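Local coordinates for putative O-GlcNAcase nagJ (Clostridium perfringens, PDB 6PV5), which probably removes N-acetylhexosamine residues from glycans as a family 84 glycoside hydrolase, with this chain carrying the N-terminal, catalytic and post-catalytic regions of a longer protein, at residues S41-P46 with T449-D454; E236-S241 with E289-M294; P334-P339 with D367-W372; M439-A444 with L551-S556. One frame throughout, in Å; residues are numbered along the deposited sequence.

Interaction 1: S41-P46 with T449-D454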
loop_
_atom_site.group_PDB
_atom_site.type_symbol
_atom_site.label_atom_id
_atom_site.label_comp_id
_atom_site.label_asym_id
_atom_site.label_seq_id
_atom_site.Cartn_x
_atom_site.Cartn_y
_atom_site.Cartn_z
ATOM N N SER A 41 15.970 6.263 -11.065
ATOM C CA SER A 41 14.638 6.068 -10.511
ATOM C C SER A 41 14.719 5.402 -9.140
ATOM O O SER A 41 15.110 4.241 -9.033
ATOM C CB SER A 41 13.774 5.265 -11.444
ATOM O OG SER A 41 12.532 4.951 -10.829
ATOM N N ILE A 42 14.336 6.155 -8.102
ATOM C CA ILE A 42 14.256 5.630 -6.751
ATOM C C ILE A 42 12.800 5.687 -6.311
ATOM O O ILE A 42 12.144 6.712 -6.428
ATOM C CB ILE A 42 15.168 6.401 -5.774
ATOM C CG1 ILE A 42 16.577 6.608 -6.338
ATOM C CG2 ILE A 42 15.182 5.715 -4.408
ATOM C CD1 ILE A 42 17.342 5.327 -6.577
ATOM N N TYR A 43 12.314 4.564 -5.797
ATOM C CA TYR A 43 10.932 4.450 -5.387
ATOM C C TYR A 43 10.944 3.873 -3.982
ATOM O O TYR A 43 11.625 2.878 -3.758
ATOM C CB TYR A 43 10.215 3.489 -6.337
ATOM C CG TYR A 43 8.710 3.506 -6.295
ATOM C CD1 TYR A 43 7.993 4.488 -6.960
ATOM C CD2 TYR A 43 8.000 2.529 -5.618
ATOM C CE1 TYR A 43 6.611 4.502 -6.950
ATOM C CE2 TYR A 43 6.610 2.506 -5.629
ATOM C CZ TYR A 43 5.916 3.505 -6.289
ATOM O OH TYR A 43 4.554 3.530 -6.295
ATOM N N PRO A 44 10.225 4.461 -2.993
ATOM C CA PRO A 44 9.463 5.704 -3.176
ATOM C C PRO A 44 10.337 6.906 -3.524
ATOM O O PRO A 44 11.538 6.865 -3.273
ATOM C CB PRO A 44 8.868 5.955 -1.781
ATOM C CG PRO A 44 8.797 4.583 -1.151
ATOM C CD PRO A 44 10.046 3.887 -1.647
ATOM N N THR A 45 9.723 7.950 -4.108
ATOM C CA THR A 45 10.423 9.151 -4.543
ATOM C C THR A 45 11.101 9.845 -3.358
ATOM O O THR A 45 10.429 10.276 -2.421
ATOM C CB THR A 45 9.480 10.143 -5.228
ATOM O OG1 THR A 45 8.847 9.465 -6.315
ATOM C CG2 THR A 45 10.203 11.370 -5.749
ATOM N N PRO A 46 12.449 9.982 -3.357
ATOM C CA PRO A 46 13.153 10.675 -2.270
ATOM C C PRO A 46 12.730 12.135 -2.092
ATOM O O PRO A 46 12.376 12.805 -3.062
ATOM C CB PRO A 46 14.640 10.538 -2.638
ATOM C CG PRO A 46 14.652 10.185 -4.110
ATOM C CD PRO A 46 13.367 9.431 -4.365
ATOM N N THR A 449 -0.705 -1.211 -3.275
ATOM C CA THR A 449 0.091 -1.141 -2.061
ATOM C C THR A 449 1.394 -0.359 -2.276
ATOM O O THR A 449 1.808 0.403 -1.400
ATOM C CB THR A 449 0.344 -2.523 -1.454
ATOM O OG1 THR A 449 -0.921 -3.158 -1.285
ATOM C CG2 THR A 449 0.978 -2.433 -0.085
ATOM N N LEU A 450 2.046 -0.550 -3.424
ATOM C CA LEU A 450 3.302 0.136 -3.676
ATOM C C LEU A 450 3.064 1.632 -3.880
ATOM O O LEU A 450 3.922 2.432 -3.507
ATOM C CB LEU A 450 3.994 -0.455 -4.907
ATOM C CG LEU A 450 4.633 -1.827 -4.713
ATOM C CD1 LEU A 450 5.026 -2.408 -6.061
ATOM C CD2 LEU A 450 5.854 -1.726 -3.801
ATOM N N THR A 451 1.939 2.009 -4.512
ATOM C CA THR A 451 1.645 3.430 -4.656
ATOM C C THR A 451 1.412 3.995 -3.257
ATOM O O THR A 451 1.758 5.147 -2.997
ATOM C CB THR A 451 0.516 3.744 -5.657
ATOM O OG1 THR A 451 -0.718 3.223 -5.159
ATOM C CG2 THR A 451 0.759 3.209 -7.054
ATOM N N GLY A 452 0.843 3.159 -2.381
ATOM C CA GLY A 452 0.661 3.488 -0.978
ATOM C C GLY A 452 1.998 3.715 -0.258
ATOM O O GLY A 452 2.098 4.593 0.601
ATOM N N ALA A 453 3.015 2.912 -0.605
ATOM C CA ALA A 453 4.362 3.069 -0.058
ATOM C C ALA A 453 4.940 4.422 -0.469
ATOM O O ALA A 453 5.633 5.065 0.315
ATOM C CB ALA A 453 5.270 1.952 -0.521
ATOM N N ASP A 454 4.666 4.813 -1.714
ATOM C CA ASP A 454 5.196 6.030 -2.305
ATOM C C ASP A 454 4.544 7.253 -1.651
ATOM O O ASP A 454 5.214 8.245 -1.352
ATOM C CB ASP A 454 5.049 5.977 -3.827
ATOM C CG ASP A 454 5.718 7.118 -4.569
ATOM O OD1 ASP A 454 6.792 7.554 -4.129
ATOM O OD2 ASP A 454 5.159 7.559 -5.587
#
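Tyr43 and Asp454 make the largest part of this contact, between a loop and one side of helix 446-457. The Tyr43 ring comes against the helix between Leu450 and Asp454. Its CG lies trans to the backbone N (chi1 -165°), which sends the ring out of the loop. The carboxylate of Asp454 lies beside the ring, the two planes 33° apart, with CG 3.6 Å from Tyr43 CE1. On the other carbon next to the hydroxyl, CE2 of Tyr43 is 4.0 Å from CB of Leu450. The hydroxyl end sits over the helix backbone, with Tyr43 OH 3.3 Å from Thr451 CA. Asp454 also has its CG trans to N, a placement that brings OD1 to the loop. OD1 accepts the backbone N-H of Thr45 at 3.0 Å (N to OD1), nearly in line with the C-O bond. The bond is straight, at 166°. The other oxygen, OD2, is hydrogen-bonded to Ser467 OG, which also bonds to Tyr43 OH. This serine of helix 464-476 thus ties both groups together in a buried setting. Pro44 follows a cis peptide bond, and its ring leans on the helix, with CG 3.5 Å from Ala453 O. The arrangement is an interdomain contact: the loop leading into strand 48-51 of the N-terminal mixed-sheet domain meets the helix that follows the last strand of the catalytic (beta/alpha)8 barrel.

Interaction 2: E236-S241 with E289-M294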
loop_
_atom_site.group_PDB
_atom_site.type_symbol
_atom_site.label_atom_id
_atom_site.label_comp_id
_atom_site.label_asym_id
_atom_site.label_seq_id
_atom_site.Cartn_x
_atom_site.Cartn_y
_atom_site.Cartn_z
ATOM N N GLU A 236 -6.304 -16.721 25.051
ATOM C CA GLU A 236 -5.492 -17.927 24.990
ATOM C C GLU A 236 -4.175 -17.657 24.270
ATOM O O GLU A 236 -4.143 -17.024 23.218
ATOM C CB GLU A 236 -6.265 -19.080 24.349
ATOM C CG GLU A 236 -7.639 -19.311 24.957
ATOM C CD GLU A 236 -8.410 -20.502 24.397
ATOM O OE1 GLU A 236 -7.768 -21.401 23.774
ATOM O OE2 GLU A 236 -9.655 -20.535 24.571
ATOM N N PRO A 237 -3.033 -18.127 24.817
ATOM C CA PRO A 237 -1.745 -17.993 24.132
ATOM C C PRO A 237 -1.718 -18.835 22.857
ATOM O O PRO A 237 -2.577 -19.698 22.674
ATOM C CB PRO A 237 -0.746 -18.525 25.174
ATOM C CG PRO A 237 -1.565 -19.447 26.051
ATOM C CD PRO A 237 -2.922 -18.783 26.128
ATOM N N TYR A 238 -0.740 -18.578 21.976
ATOM C CA TYR A 238 -0.626 -19.390 20.772
ATOM C C TYR A 238 -0.176 -20.806 21.125
ATOM O O TYR A 238 0.846 -20.986 21.789
ATOM C CB TYR A 238 0.281 -18.755 19.714
ATOM C CG TYR A 238 -0.441 -17.801 18.793
ATOM C CD1 TYR A 238 -1.327 -18.255 17.822
ATOM C CD2 TYR A 238 -0.263 -16.431 18.920
ATOM C CE1 TYR A 238 -2.000 -17.371 16.990
ATOM C CE2 TYR A 238 -0.922 -15.538 18.093
ATOM C CZ TYR A 238 -1.797 -16.007 17.130
ATOM O OH TYR A 238 -2.439 -15.099 16.345
ATOM N N PRO A 239 -0.933 -21.840 20.681
ATOM C CA PRO A 239 -0.537 -23.243 20.849
ATOM C C PRO A 239 0.898 -23.519 20.407
ATOM O O PRO A 239 1.540 -22.675 19.786
ATOM C CB PRO A 239 -1.494 -23.988 19.907
ATOM C CG PRO A 239 -2.739 -23.124 19.873
ATOM C CD PRO A 239 -2.234 -21.702 20.003
ATOM N N ALA A 240 1.387 -24.720 20.733
ATOM C CA ALA A 240 2.755 -25.107 20.435
ATOM C C ALA A 240 2.968 -25.161 18.924
ATOM O O ALA A 240 4.022 -24.758 18.434
ATOM C CB ALA A 240 3.061 -26.436 21.080
ATOM N N SER A 241 1.951 -25.656 18.208
ATOM C CA SER A 241 2.013 -25.871 16.770
ATOM C C SER A 241 2.242 -24.567 16.001
ATOM O O SER A 241 2.780 -24.582 14.895
ATOM C CB SER A 241 0.778 -26.588 16.286
ATOM O OG SER A 241 -0.351 -26.254 17.083
ATOM N N GLU A 289 2.050 -10.781 27.205
ATOM C CA GLU A 289 3.349 -11.222 27.719
ATOM C C GLU A 289 3.906 -12.352 26.847
ATOM O O GLU A 289 5.074 -12.332 26.452
ATOM C CB GLU A 289 3.242 -11.707 29.173
ATOM C CG GLU A 289 2.822 -10.642 30.176
ATOM C CD GLU A 289 3.942 -9.855 30.836
ATOM O OE1 GLU A 289 5.104 -9.986 30.396
ATOM O OE2 GLU A 289 3.647 -9.112 31.799
ATOM N N THR A 290 3.046 -13.341 26.572
ATOM C CA THR A 290 3.278 -14.375 25.573
ATOM C C THR A 290 3.885 -13.742 24.329
ATOM O O THR A 290 5.015 -14.037 23.956
ATOM C CB THR A 290 1.948 -15.019 25.172
ATOM O OG1 THR A 290 1.332 -15.498 26.366
ATOM C CG2 THR A 290 2.088 -16.129 24.154
ATOM N N LEU A 291 3.125 -12.826 23.722
ATOM C CA LEU A 291 3.484 -12.274 22.430
ATOM C C LEU A 291 4.802 -11.525 22.558
ATOM O O LEU A 291 5.615 -11.523 21.628
ATOM C CB LEU A 291 2.327 -11.371 21.992
ATOM C CG LEU A 291 1.019 -12.134 21.784
ATOM C CD1 LEU A 291 -0.202 -11.284 22.110
ATOM C CD2 LEU A 291 0.950 -12.708 20.373
ATOM N N TYR A 292 5.015 -10.905 23.730
ATOM C CA TYR A 292 6.285 -10.238 23.966
ATOM C C TYR A 292 7.415 -11.263 23.889
ATOM O O TYR A 292 8.478 -10.964 23.347
ATOM C CB TYR A 292 6.321 -9.478 25.298
ATOM C CG TYR A 292 7.596 -8.691 25.481
ATOM C CD1 TYR A 292 7.719 -7.422 24.944
ATOM C CD2 TYR A 292 8.691 -9.220 26.160
ATOM C CE1 TYR A 292 8.879 -6.686 25.083
ATOM C CE2 TYR A 292 9.864 -8.493 26.309
ATOM C CZ TYR A 292 9.959 -7.228 25.760
ATOM O OH TYR A 292 11.092 -6.478 25.871
ATOM N N ASP A 293 7.156 -12.454 24.444
ATOM C CA ASP A 293 8.136 -13.533 24.508
ATOM C C ASP A 293 8.501 -14.010 23.101
ATOM O O ASP A 293 9.665 -14.332 22.853
ATOM C CB ASP A 293 7.656 -14.695 25.387
ATOM C CG ASP A 293 7.581 -14.344 26.866
ATOM O OD1 ASP A 293 8.395 -13.504 27.314
ATOM O OD2 ASP A 293 6.699 -14.899 27.558
ATOM N N MET A 294 7.507 -14.027 22.189
ATOM C CA MET A 294 7.727 -14.400 20.798
ATOM C C MET A 294 8.555 -13.339 20.078
ATOM O O MET A 294 9.165 -13.610 19.042
ATOM C CB MET A 294 6.407 -14.560 20.054
ATOM C CG MET A 294 5.557 -15.671 20.591
ATOM S SD MET A 294 4.123 -15.841 19.524
ATOM C CE MET A 294 2.967 -16.574 20.682
#
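On the outside of the (beta/alpha)8 barrel, the loop that runs from strand 219-222 to helix 243-255 packs against the C-terminal part of helix 274-294. Tyr238, Thr290 and Met294 are central to this small apolar contact, and no hydrogen bond crosses between the two segments. Met294 comes to Tyr238 with its methyl end. Its chain is extended beyond CG (chi2 -175°, chi3 -155°), and this stretch carries CE from the helix to the loop. Met294 CE lies 3.6 Å from Tyr238 CB. The same methyl is 3.7 Å from Tyr238 CD2, near the ring plane, so it meets the edge of the ring and not a face. Leu291 comes to the same edge with one branch, its CD2 4.1 Å from Tyr238 CE2. The two side chains lie at a slant to each other. The tyrosine and methionine side chains are roughly perpendicular. One helical turn before Met294, the methyl of Thr290 touches the proline ring, with CG2 3.8 Å from Pro237 CB. Pro237 lies on the exposed side, while the Tyr238 ring is buried. The phenol is fixed at its far end by a hydrogen bond between Tyr238 OH and Asp227 OD2, and its ring also meets Tyr229. Met294 further touches Met246 and Ile250, so it contacts both the 236-241 loop and helix 243-255.

Interaction 3: P334-P339 with D367-W372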
loop_
_atom_site.group_PDB
_atom_site.type_symbol
_atom_site.label_atom_id
_atom_site.label_comp_id
_atom_site.label_asym_id
_atom_site.label_seq_id
_atom_site.Cartn_x
_atom_site.Cartn_y
_atom_site.Cartn_z
ATOM N N PRO A 334 4.435 2.566 20.929
ATOM C CA PRO A 334 3.124 3.087 21.347
ATOM C C PRO A 334 1.970 2.157 20.972
ATOM O O PRO A 334 2.028 1.492 19.943
ATOM C CB PRO A 334 3.029 4.411 20.576
ATOM C CG PRO A 334 4.476 4.847 20.455
ATOM C CD PRO A 334 5.199 3.545 20.143
ATOM N N LEU A 335 0.961 2.068 21.843
ATOM C CA LEU A 335 -0.220 1.262 21.599
ATOM C C LEU A 335 -1.013 1.901 20.458
ATOM O O LEU A 335 -0.951 3.116 20.261
ATOM C CB LEU A 335 -1.064 1.261 22.873
ATOM C CG LEU A 335 -2.375 0.473 22.822
ATOM C CD1 LEU A 335 -2.115 -1.013 22.632
ATOM C CD2 LEU A 335 -3.189 0.687 24.087
ATOM N N ILE A 336 -1.743 1.061 19.714
ATOM C CA ILE A 336 -2.556 1.501 18.589
ATOM C C ILE A 336 -3.975 1.035 18.852
ATOM O O ILE A 336 -4.165 -0.058 19.380
ATOM C CB ILE A 336 -2.014 0.887 17.285
ATOM C CG1 ILE A 336 -0.649 1.472 16.915
ATOM C CG2 ILE A 336 -3.035 1.015 16.157
ATOM C CD1 ILE A 336 0.034 0.750 15.763
ATOM N N THR A 337 -4.960 1.879 18.526
ATOM C CA THR A 337 -6.341 1.455 18.711
ATOM C C THR A 337 -7.202 1.894 17.525
ATOM O O THR A 337 -6.775 2.699 16.697
ATOM C CB THR A 337 -6.912 1.965 20.046
ATOM O OG1 THR A 337 -8.134 1.279 20.301
ATOM C CG2 THR A 337 -7.181 3.452 20.071
ATOM N N VAL A 338 -8.428 1.363 17.477
ATOM C CA VAL A 338 -9.454 1.846 16.565
ATOM C C VAL A 338 -10.771 1.880 17.331
ATOM O O VAL A 338 -11.156 0.901 17.965
ATOM C CB VAL A 338 -9.561 1.028 15.249
ATOM C CG1 VAL A 338 -9.936 -0.416 15.508
ATOM C CG2 VAL A 338 -10.589 1.631 14.295
ATOM N N PRO A 339 -11.504 3.013 17.280
ATOM C CA PRO A 339 -12.737 3.170 18.045
ATOM C C PRO A 339 -13.912 2.415 17.425
ATOM O O PRO A 339 -13.820 1.932 16.294
ATOM C CB PRO A 339 -13.023 4.680 18.026
ATOM C CG PRO A 339 -11.924 5.317 17.200
ATOM C CD PRO A 339 -11.138 4.216 16.531
ATOM N N ASP A 367 -0.824 9.670 23.964
ATOM C CA ASP A 367 0.275 9.005 23.278
ATOM C C ASP A 367 -0.182 7.663 22.690
ATOM O O ASP A 367 0.630 6.926 22.128
ATOM C CB ASP A 367 1.525 8.941 24.165
ATOM C CG ASP A 367 1.375 8.069 25.400
ATOM O OD1 ASP A 367 0.238 7.583 25.664
ATOM O OD2 ASP A 367 2.398 7.878 26.097
ATOM N N ILE A 368 -1.481 7.343 22.833
ATOM C CA ILE A 368 -2.062 6.180 22.177
ATOM C C ILE A 368 -2.509 6.595 20.777
ATOM O O ILE A 368 -3.185 7.602 20.631
ATOM C CB ILE A 368 -3.223 5.592 22.997
ATOM C CG1 ILE A 368 -2.747 5.067 24.359
ATOM C CG2 ILE A 368 -3.960 4.527 22.185
ATOM C CD1 ILE A 368 -3.872 4.737 25.336
ATOM N N GLU A 369 -2.128 5.798 19.766
ATOM C CA GLU A 369 -2.420 6.071 18.367
ATOM C C GLU A 369 -3.838 5.601 18.067
ATOM O O GLU A 369 -4.265 4.585 18.607
ATOM C CB GLU A 369 -1.376 5.390 17.478
ATOM C CG GLU A 369 0.058 5.682 17.913
ATOM C CD GLU A 369 0.559 7.074 17.550
ATOM O OE1 GLU A 369 -0.272 7.927 17.140
ATOM O OE2 GLU A 369 1.781 7.308 17.656
ATOM N N VAL A 370 -4.563 6.387 17.250
ATOM C CA VAL A 370 -5.958 6.129 16.911
ATOM C C VAL A 370 -6.126 6.146 15.391
ATOM O O VAL A 370 -5.773 7.126 14.731
ATOM C CB VAL A 370 -6.933 7.116 17.580
ATOM C CG1 VAL A 370 -8.385 6.784 17.263
ATOM C CG2 VAL A 370 -6.765 7.120 19.094
ATOM N N MET A 371 -6.713 5.053 14.875
ATOM C CA MET A 371 -6.960 4.846 13.452
ATOM C C MET A 371 -8.397 5.241 13.133
ATOM O O MET A 371 -9.310 5.027 13.927
ATOM C CB MET A 371 -6.714 3.379 13.054
ATOM C CG MET A 371 -5.228 3.011 13.160
ATOM S SD MET A 371 -4.769 1.315 12.629
ATOM C CE MET A 371 -5.675 0.267 13.762
ATOM N N TRP A 372 -8.578 5.856 11.968
ATOM C CA TRP A 372 -9.923 6.083 11.477
ATOM C C TRP A 372 -9.902 5.934 9.960
ATOM O O TRP A 372 -8.821 5.897 9.361
ATOM C CB TRP A 372 -10.443 7.450 11.972
ATOM C CG TRP A 372 -10.532 8.570 10.976
ATOM C CD1 TRP A 372 -11.680 9.202 10.578
ATOM C CD2 TRP A 372 -9.449 9.279 10.341
ATOM N NE1 TRP A 372 -11.387 10.237 9.724
ATOM C CE2 TRP A 372 -10.031 10.290 9.536
ATOM C CE3 TRP A 372 -8.053 9.140 10.338
ATOM C CZ2 TRP A 372 -9.268 11.157 8.755
ATOM C CZ3 TRP A 372 -7.301 10.001 9.571
ATOM C CH2 TRP A 372 -7.894 10.995 8.788
HETATM O O HOH W 1 1.220 4.320 23.585
#
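Ile336, Thr337 and Val338 run alongside Glu369, Val370 and Met371, and the packing is tight along this stretch. Three backbone bonds join the segments: Glu369 N to Leu335 O at 3.0 Å, Thr337 N to Glu369 O at 2.8 Å and Met371 N to Thr337 O at 3.0 Å. On one face, the Met371 chain bends at chi3 (-62°) and brings CE to 3.6 Å from Ile336 CG2. On the other, Thr337 and Val370 run next to each other, with CG2 of Thr337 3.8 Å from CG2 of Val370. These are the fifth and sixth strands of the parallel eight-stranded barrel, inclined at 35° to each other. Val338 is about 8 Å, side chain to side chain, from Asp305, the predicted proton donor. Thr337 OG1 is hydrogen-bonded to Ile301 O of the preceding strand, while Pro339 CG rests on Val370 CG1. The N-terminal end is looser. There a water bridges Leu335 N and Asp367 O, and the exposed Pro334 has its CB 3.8 Å from Asp367 O. Glu369 bends at chi2 (-76°), and its OE2 forms a salt bridge with Lys187 NZ.

Interaction 4: M439-A444 with L551-S556. With EDO (1,2-ethanediol), chain E.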
loop_
_atom_site.group_PDB
_atom_site.type_symbol
_atom_site.label_atom_id
_atom_site.label_comp_id
_atom_site.label_asym_id
_atom_site.label_seq_id
_atom_site.Cartn_x
_atom_site.Cartn_y
_atom_site.Cartn_z
ATOM N N MET A 439 -6.388 -6.409 -0.638
ATOM C CA MET A 439 -7.310 -7.469 -1.012
ATOM C C MET A 439 -6.828 -8.794 -0.422
ATOM O O MET A 439 -5.626 -8.970 -0.201
ATOM C CB MET A 439 -7.320 -7.631 -2.541
ATOM C CG MET A 439 -7.922 -6.441 -3.278
ATOM S SD MET A 439 -8.061 -6.739 -5.073
ATOM C CE MET A 439 -6.351 -6.539 -5.542
ATOM N N ARG A 440 -7.748 -9.758 -0.303
ATOM C CA ARG A 440 -7.341 -11.096 0.100
ATOM C C ARG A 440 -6.381 -11.691 -0.929
ATOM O O ARG A 440 -5.681 -12.654 -0.616
ATOM C CB ARG A 440 -8.555 -11.990 0.369
ATOM C CG ARG A 440 -9.231 -12.560 -0.870
ATOM C CD ARG A 440 -10.218 -13.631 -0.413
ATOM N NE ARG A 440 -10.772 -14.432 -1.500
ATOM C CZ ARG A 440 -11.893 -14.131 -2.162
ATOM N NH1 ARG A 440 -12.589 -13.048 -1.841
ATOM N NH2 ARG A 440 -12.309 -14.911 -3.148
ATOM N N PHE A 441 -6.344 -11.101 -2.139
ATOM C CA PHE A 441 -5.482 -11.537 -3.235
ATOM C C PHE A 441 -4.150 -10.813 -3.145
ATOM O O PHE A 441 -4.051 -9.633 -3.498
ATOM C CB PHE A 441 -6.111 -11.257 -4.604
ATOM C CG PHE A 441 -7.505 -11.823 -4.738
ATOM C CD1 PHE A 441 -7.706 -13.193 -4.877
ATOM C CD2 PHE A 441 -8.614 -10.989 -4.673
ATOM C CE1 PHE A 441 -8.995 -13.708 -4.955
ATOM C CE2 PHE A 441 -9.902 -11.492 -4.773
ATOM C CZ PHE A 441 -10.089 -12.858 -4.911
ATOM N N SER A 442 -3.130 -11.543 -2.683
ATOM C CA SER A 442 -1.881 -10.936 -2.262
ATOM C C SER A 442 -1.152 -10.308 -3.444
ATOM O O SER A 442 -0.825 -9.123 -3.429
ATOM C CB SER A 442 -1.000 -11.946 -1.576
ATOM O OG SER A 442 0.262 -11.365 -1.304
ATOM N N ASP A 443 -0.843 -11.109 -4.467
ATOM C CA ASP A 443 -0.055 -10.552 -5.556
ATOM C C ASP A 443 -0.824 -9.431 -6.248
ATOM O O ASP A 443 -0.243 -8.433 -6.641
ATOM C CB ASP A 443 0.546 -11.645 -6.442
ATOM C CG ASP A 443 1.788 -12.247 -5.805
ATOM O OD1 ASP A 443 2.919 -11.771 -6.130
ATOM O OD2 ASP A 443 1.624 -13.167 -4.979
ATOM N N ALA A 444 -2.147 -9.566 -6.344
ATOM C CA ALA A 444 -2.936 -8.601 -7.100
ATOM C C ALA A 444 -3.019 -7.265 -6.346
ATOM O O ALA A 444 -3.288 -6.226 -6.957
ATOM C CB ALA A 444 -4.303 -9.180 -7.414
ATOM N N LEU A 551 -0.905 -13.765 -12.369
ATOM C CA LEU A 551 -1.605 -14.176 -13.579
ATOM C C LEU A 551 -2.817 -15.041 -13.229
ATOM O O LEU A 551 -3.918 -14.800 -13.728
ATOM C CB LEU A 551 -0.622 -14.892 -14.509
ATOM C CG LEU A 551 -1.227 -15.593 -15.731
ATOM C CD1 LEU A 551 -2.041 -14.629 -16.593
ATOM C CD2 LEU A 551 -0.124 -16.265 -16.556
ATOM N N ASN A 552 -2.627 -16.012 -12.326
ATOM C CA ASN A 552 -3.709 -16.889 -11.912
ATOM C C ASN A 552 -4.838 -16.117 -11.226
ATOM O O ASN A 552 -6.007 -16.439 -11.414
ATOM C CB ASN A 552 -3.181 -18.066 -11.076
ATOM C CG ASN A 552 -2.581 -19.164 -11.940
ATOM O OD1 ASN A 552 -3.028 -19.398 -13.064
ATOM N ND2 ASN A 552 -1.572 -19.847 -11.427
ATOM N N GLN A 553 -4.501 -15.107 -10.406
ATOM C CA GLN A 553 -5.529 -14.369 -9.682
ATOM C C GLN A 553 -6.426 -13.609 -10.666
ATOM O O GLN A 553 -7.613 -13.415 -10.417
ATOM C CB GLN A 553 -4.876 -13.442 -8.653
ATOM C CG GLN A 553 -4.565 -14.134 -7.329
ATOM C CD GLN A 553 -3.546 -13.375 -6.510
ATOM O OE1 GLN A 553 -3.161 -12.248 -6.824
ATOM N NE2 GLN A 553 -3.064 -14.004 -5.450
ATOM N N LEU A 554 -5.844 -13.208 -11.798
ATOM C CA LEU A 554 -6.468 -12.308 -12.759
ATOM C C LEU A 554 -7.045 -13.049 -13.969
ATOM O O LEU A 554 -7.659 -12.434 -14.842
ATOM C CB LEU A 554 -5.356 -11.364 -13.224
ATOM C CG LEU A 554 -4.836 -10.415 -12.140
ATOM C CD1 LEU A 554 -3.750 -9.507 -12.686
ATOM C CD2 LEU A 554 -5.985 -9.604 -11.547
ATOM N N ASP A 555 -6.853 -14.365 -14.051
ATOM C CA ASP A 555 -7.099 -15.042 -15.328
ATOM C C ASP A 555 -8.528 -14.878 -15.829
ATOM O O ASP A 555 -8.699 -14.631 -17.018
ATOM C CB ASP A 555 -6.719 -16.523 -15.404
ATOM C CG ASP A 555 -6.768 -17.008 -16.860
ATOM O OD1 ASP A 555 -5.823 -16.717 -17.638
ATOM O OD2 ASP A 555 -7.777 -17.601 -17.226
ATOM N N SER A 556 -9.539 -15.052 -14.967
ATOM C CA SER A 556 -10.927 -14.854 -15.382
ATOM C C SER A 556 -11.187 -13.420 -15.856
ATOM O O SER A 556 -11.956 -13.204 -16.808
ATOM C CB SER A 556 -11.892 -15.218 -14.304
ATOM O OG SER A 556 -11.756 -16.584 -14.002
HETATM C C1 EDO E . -9.569 -18.206 -2.001
HETATM O O1 EDO E . -10.987 -18.155 -1.933
HETATM C C2 EDO E . -8.965 -17.120 -2.816
HETATM O O2 EDO E . -8.066 -16.260 -2.114
HETATM O O HOH W 2 -0.644 -13.894 -4.194
#
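Gln553 carries most of this contact, with Ala444 and Phe441 as its main partners. Its CG lies trans to its carbonyl carbon (chi1 -85°), and the chain is extended beyond it, taking the amide from the helix into the 439-444 loop. There OE1 lies 2.9 Å from Ala444 N, a weak hydrogen bond with an angle of 126°. The same oxygen is 3.3 Å from Ala444 CB. The amide nitrogen is used separately: NE2 donates to a water 2.7 Å away, and this water also accepts from Asp443 N and donates to Asp443 OD2. The other oxygen, Asp443 OD1, forms a salt bridge with Lys446. One amide thus reaches two successive residues of the loop, at Ala444 directly and at Asp443 through water. The loop follows strand 431-436, the last of the catalytic barrel, and meets helix 548-579, in the post-catalytic helical region. Phe441 runs counter to the glutamine chain, its ring plane 58° from the amide plane and its CB 3.8 Å from Gln553 CD. CZ of Phe441 lies over one face of the Arg440 guanidinium, while Arg440 NE makes a weak bond to an ethanediol, probably from the crystallisation liquor. Ala444 CB also approaches Leu554 CD2, at 4.5 Å.

Interactions 2 and 3 both belong to the catalytic barrel: one lies on its outer wall, the other between two of its strands, with centres 23 Å apart. Interactions 1 and 4 join that barrel to other parts. Interaction 1 links it to the N-terminal domain, and interaction 4 to the helical region after it. Both use the chain just after the last barrel strand, with 439-444 leading into helix 446-457, and their nearest atoms are about 6 Å apart. Along the chain, interactions 2 and 3 follow in turn between the two segments of interaction 1, while interactions 1 and 4 alternate. The barrel thus meets both flanking parts near the same stretch of chain, 439-457.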